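Local coordinates for putative protein-disulfide isomerase (Pseudomonas syringae pv. tomato, PDB 3GN3), which is of unknown function but, as a putative protein-disulfide isomerase of the DsbA family, probably takes part in thiol-disulfide exchange, at residues Asn113-Ile116 / Ala117-Arg121; Val65-Arg68 / Cys69-Ala73. All coordinates share one frame; numbering follows the deposited sequence.

Contacts 1 and 2 lie on two helices that touch, and they share regular i to i+4 backbone bonds but differ in burial. Contact 1 is a segment of helix 112-123, its centre about 17 Å from the centre of the chain, and is only partly buried: isoleucines line one side, while Asp114, Arg118 and Glu120 supply polar groups on others. Contact 2, on helix 63-73, lies closer in, about 10 Å from the chain centre, and is buried throughout, with Arg68 as its one charged side chain. Where the helices meet, Ile115 packs on Val65 and Ile66, and Ile116 and Ile119 on Cys69, so the apolar side of 113-121 rests against 65-69.

Contact 1: Asn113-Ile116 / Ala117-Arg121; sequences NDII and ARIER
Asn113 O accepts the backbone N-H of Ala117 in helix 112-123, and each of the next three residues repeats the i to i+4 bond. Asp114 O receives Arg118 N at 2.9 Å, with an N-H...O angle of 161°. Its carboxylate faces back along the chain, where OD2 accepts the N-H of Thr111, an attachment near the start of the helix; the charged end of Arg118 does not meet it, Asp114 OD1 lying 5.9 Å from Arg118 NH1.

The guanidinium of Arg118 lies against Ile115. The arginine leaves with CG trans to its own backbone N (chi1 -165°) and then bends at chi2 and chi3, which swings the guanidinium back over the preceding turn. Ile115 CD1 sits over one face of that flat group, 3.9 Å from Arg118 NH2, in van der Waals contact. The other branch of Ile115 turns toward the following turn, CG2 lying 4.2 Å from Ile119 CD1, while Ile115 O takes the N-H of Ile119.

Ile116 binds Glu120 N through its O at 2.9 Å, and its CG2 reaches the glutamate side chain, 4.0 Å from Glu120 CD. The methyl thus touches the carboxylate carbon as the two side chains pass at a slant. Two polar ends are tied to residues beyond the segment: Arg118 NH2 donates to Glu96 O, and Glu120 OE1 is gripped twice, by the N-H groups of Leu127 and Ala128, which anchors the carboxylate near the start of helix 128-132.

Helix 112-123 packs by its isoleucine side onto two other helices, Ile115, Ile116 and Ile119 facing helix 63-73 and Ile119 also reaching Val86 and Val90 of helix 79-92, while Asn113 meets Asp109 of a second subunit.

Contact 2: Val65-Arg68 / Cys69-Ala73; sequences VIVR and CILAA
Helix 63-73 belongs to the helical region that, as in DsbA relatives, is probably inserted into a thioredoxin-like fold, and in its segment 65-73 regular alpha-helical i to i+4 pairing brings matching apolar side chains together one turn apart. Ile66 and Ile70 form one such pair: CG2 of Ile66 lies 4.0 Å from CD1 of Ile70, the side chains slanting past each other. Val67 and Leu71 form the next, running side by side in the same direction, with Val67 CG1 4.1 Å from Leu71 CD1. Val67 CG1 stands trans to its backbone N (chi1 169°), a setting that places this branch beside the carbonyl carbon and on the side of the following turn.

The two pairs face different neighbours within the protein: Ile66 and Ile70 pack against helix 79-92, through Val90 for the first and Val86 and Met87 for the second, whereas Leu71 rests on Ala139, Val140 and His143 of helix 137-150.

Arg68 differs from its apolar companions. Its chain runs extended from CG to NE and leaves the helix, NE donating to Phe131 O while the guanidinium makes a cation-pi contact with the Phe131 ring. Phe131 thus meets this end both through its carbonyl and through its ring, and the side chain also packs on Ala103 of a second subunit.

Backbone bonds carry the turns: Val65 O accepts Cys69 N at 3.0 Å, and Ile66 and Val67 accept Ile70 and Leu71 likewise. Of the four bonds joining 65-68 to 69-72, that from Ala72 N to Arg68 O is the shortest, at 2.7 Å, and the Ala72 methyl leans on the same oxygen, CB lying 3.2 Å from Arg68 O.

Contact 1: Asn113-Ile116 / Ala117-Arg121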
loop_
_atom_site.group_PDB
_atom_site.type_symbol
_atom_site.label_atom_id
_atom_site.label_comp_id
_atom_site.label_asym_id
_atom_site.label_seq_id
_atom_site.Cartn_x
_atom_site.Cartn_y
_atom_site.Cartn_z
ATOM N N ASN A 113 11.417 30.007 11.121
ATOM C CA ASN A 113 10.774 31.171 11.727
ATOM C C ASN A 113 10.348 32.229 10.714
ATOM O O ASN A 113 9.303 32.841 10.900
ATOM C CB ASN A 113 11.635 31.777 12.837
ATOM C CG ASN A 113 11.393 31.122 14.182
ATOM O OD1 ASN A 113 12.296 31.055 15.017
ATOM N ND2 ASN A 113 10.180 30.625 14.400
ATOM N N ASP A 114 11.137 32.427 9.651
ATOM C CA ASP A 114 10.728 33.301 8.541
ATOM C C ASP A 114 9.410 32.844 7.885
ATOM O O ASP A 114 8.483 33.646 7.709
ATOM C CB ASP A 114 11.826 33.404 7.490
ATOM C CG ASP A 114 13.052 34.115 8.002
ATOM O OD1 ASP A 114 12.887 35.054 8.817
ATOM O OD2 ASP A 114 14.180 33.747 7.599
ATOM N N ILE A 115 9.336 31.545 7.563
ATOM C CA ILE A 115 8.152 30.898 6.994
ATOM C C ILE A 115 6.934 31.043 7.913
ATOM O O ILE A 115 5.838 31.381 7.456
ATOM C CB ILE A 115 8.452 29.404 6.641
ATOM C CG1 ILE A 115 9.535 29.302 5.548
ATOM C CG2 ILE A 115 7.192 28.631 6.253
ATOM C CD1 ILE A 115 9.423 30.296 4.390
ATOM N N ILE A 116 7.130 30.820 9.208
ATOM C CA ILE A 116 6.024 30.967 10.156
ATOM C C ILE A 116 5.489 32.402 10.227
ATOM O O ILE A 116 4.274 32.621 10.192
ATOM C CB ILE A 116 6.386 30.485 11.561
ATOM C CG1 ILE A 116 6.666 28.982 11.532
ATOM C CG2 ILE A 116 5.254 30.820 12.551
ATOM C CD1 ILE A 116 7.171 28.426 12.863
ATOM N N ALA A 117 6.405 33.365 10.329
ATOM C CA ALA A 117 6.072 34.793 10.328
ATOM C C ALA A 117 5.293 35.189 9.055
ATOM O O ALA A 117 4.272 35.880 9.131
ATOM C CB ALA A 117 7.349 35.626 10.477
ATOM N N ARG A 118 5.783 34.708 7.907
ATOM C CA ARG A 118 5.180 34.903 6.587
ATOM C C ARG A 118 3.720 34.409 6.500
ATOM O O ARG A 118 2.831 35.120 6.007
ATOM C CB ARG A 118 6.037 34.197 5.540
ATOM C CG ARG A 118 5.741 34.594 4.111
ATOM C CD ARG A 118 6.883 35.359 3.542
ATOM N NE ARG A 118 7.710 34.568 2.634
ATOM C CZ ARG A 118 8.919 34.095 2.913
ATOM N NH1 ARG A 118 9.466 34.292 4.098
ATOM N NH2 ARG A 118 9.585 33.411 2.003
ATOM N N ILE A 119 3.471 33.197 6.985
ATOM C CA ILE A 119 2.113 32.663 7.044
ATOM C C ILE A 119 1.252 33.459 8.029
ATOM O O ILE A 119 0.056 33.684 7.794
ATOM C CB ILE A 119 2.123 31.167 7.428
ATOM C CG1 ILE A 119 2.858 30.349 6.355
ATOM C CG2 ILE A 119 0.704 30.666 7.705
ATOM C CD1 ILE A 119 2.998 28.883 6.694
ATOM N N GLU A 120 1.855 33.888 9.134
ATOM C CA GLU A 120 1.155 34.735 10.097
ATOM C C GLU A 120 0.688 36.042 9.468
ATOM O O GLU A 120 -0.487 36.388 9.588
ATOM C CB GLU A 120 2.020 34.994 11.319
ATOM C CG GLU A 120 1.999 33.847 12.308
ATOM C CD GLU A 120 3.019 34.020 13.393
ATOM O OE1 GLU A 120 2.833 33.424 14.482
ATOM O OE2 GLU A 120 4.000 34.759 13.145
ATOM N N ARG A 121 1.596 36.728 8.773
ATOM C CA ARG A 121 1.282 37.952 8.031
ATOM C C ARG A 121 0.052 37.778 7.149
ATOM O O ARG A 121 -0.975 38.463 7.324
ATOM C CB ARG A 121 2.438 38.314 7.104
ATOM C CG ARG A 121 2.937 39.712 7.256
ATOM C CD ARG A 121 4.242 39.670 8.021
ATOM N NE ARG A 121 5.297 39.116 7.167
ATOM C CZ ARG A 121 6.500 38.722 7.582
ATOM N NH1 ARG A 121 6.834 38.804 8.870
ATOM N NH2 ARG A 121 7.365 38.241 6.700
#

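Contact 2: Val65-Arg68 / Cys69-Ala73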
loop_
_atom_site.group_PDB
_atom_site.type_symbol
_atom_site.label_atom_id
_atom_site.label_comp_id
_atom_site.label_asym_id
_atom_site.label_seq_id
_atom_site.Cartn_x
_atom_site.Cartn_y
_atom_site.Cartn_z
ATOM N N VAL A 65 7.396 22.337 7.688
ATOM C CA VAL A 65 7.124 23.547 8.453
ATOM C C VAL A 65 5.681 23.959 8.171
ATOM O O VAL A 65 4.873 24.126 9.095
ATOM C CB VAL A 65 8.056 24.706 8.045
ATOM C CG1 VAL A 65 7.677 25.982 8.783
ATOM C CG2 VAL A 65 9.497 24.351 8.277
ATOM N N ILE A 66 5.358 24.086 6.883
ATOM C CA ILE A 66 4.042 24.546 6.444
ATOM C C ILE A 66 2.910 23.623 6.883
ATOM O O ILE A 66 1.889 24.092 7.380
ATOM C CB ILE A 66 4.019 24.823 4.922
ATOM C CG1 ILE A 66 4.979 25.977 4.601
ATOM C CG2 ILE A 66 2.581 25.128 4.445
ATOM C CD1 ILE A 66 5.390 26.078 3.137
ATOM N N VAL A 67 3.092 22.320 6.741
ATOM C CA VAL A 67 2.070 21.363 7.196
ATOM C C VAL A 67 1.833 21.499 8.706
ATOM O O VAL A 67 0.675 21.493 9.160
ATOM C CB VAL A 67 2.398 19.872 6.799
ATOM C CG1 VAL A 67 1.480 18.882 7.516
ATOM C CG2 VAL A 67 2.307 19.675 5.294
ATOM N N ARG A 68 2.923 21.619 9.475
ATOM C CA ARG A 68 2.815 21.829 10.922
ATOM C C ARG A 68 2.005 23.114 11.246
ATOM O O ARG A 68 1.118 23.086 12.109
ATOM C CB ARG A 68 4.204 21.834 11.593
ATOM C CG ARG A 68 4.170 21.630 13.115
ATOM C CD ARG A 68 5.574 21.599 13.742
ATOM N NE ARG A 68 5.530 21.691 15.203
ATOM C CZ ARG A 68 5.319 20.670 16.032
ATOM N NH1 ARG A 68 5.146 19.444 15.564
ATOM N NH2 ARG A 68 5.267 20.871 17.349
ATOM N N CYS A 69 2.281 24.211 10.536
ATOM C CA CYS A 69 1.488 25.431 10.666
ATOM C C CYS A 69 0.005 25.217 10.448
ATOM O O CYS A 69 -0.828 25.788 11.188
ATOM C CB CYS A 69 1.937 26.468 9.668
ATOM S SG CYS A 69 3.555 27.115 10.072
ATOM N N ILE A 70 -0.331 24.423 9.425
ATOM C CA ILE A 70 -1.728 24.190 9.106
ATOM C C ILE A 70 -2.380 23.471 10.271
ATOM O O ILE A 70 -3.457 23.847 10.733
ATOM C CB ILE A 70 -1.913 23.407 7.781
ATOM C CG1 ILE A 70 -1.466 24.270 6.608
ATOM C CG2 ILE A 70 -3.368 22.950 7.613
ATOM C CD1 ILE A 70 -0.971 23.461 5.432
ATOM N N LEU A 71 -1.707 22.440 10.758
ATOM C CA LEU A 71 -2.256 21.651 11.840
ATOM C C LEU A 71 -2.224 22.422 13.166
ATOM O O LEU A 71 -3.075 22.190 14.034
ATOM C CB LEU A 71 -1.557 20.296 11.923
ATOM C CG LEU A 71 -1.996 19.386 10.774
ATOM C CD1 LEU A 71 -1.068 18.161 10.592
ATOM C CD2 LEU A 71 -3.449 18.965 10.940
ATOM N N ALA A 72 -1.257 23.332 13.302
ATOM C CA ALA A 72 -1.218 24.277 14.425
ATOM C C ALA A 72 -2.452 25.180 14.421
ATOM O O ALA A 72 -3.084 25.358 15.459
ATOM C CB ALA A 72 0.077 25.123 14.411
ATOM N N ALA A 73 -2.788 25.740 13.257
ATOM C CA ALA A 73 -4.000 26.559 13.090
ATOM C C ALA A 73 -5.262 25.810 13.505
ATOM O O ALA A 73 -6.149 26.387 14.115
ATOM C CB ALA A 73 -4.122 27.058 11.664
#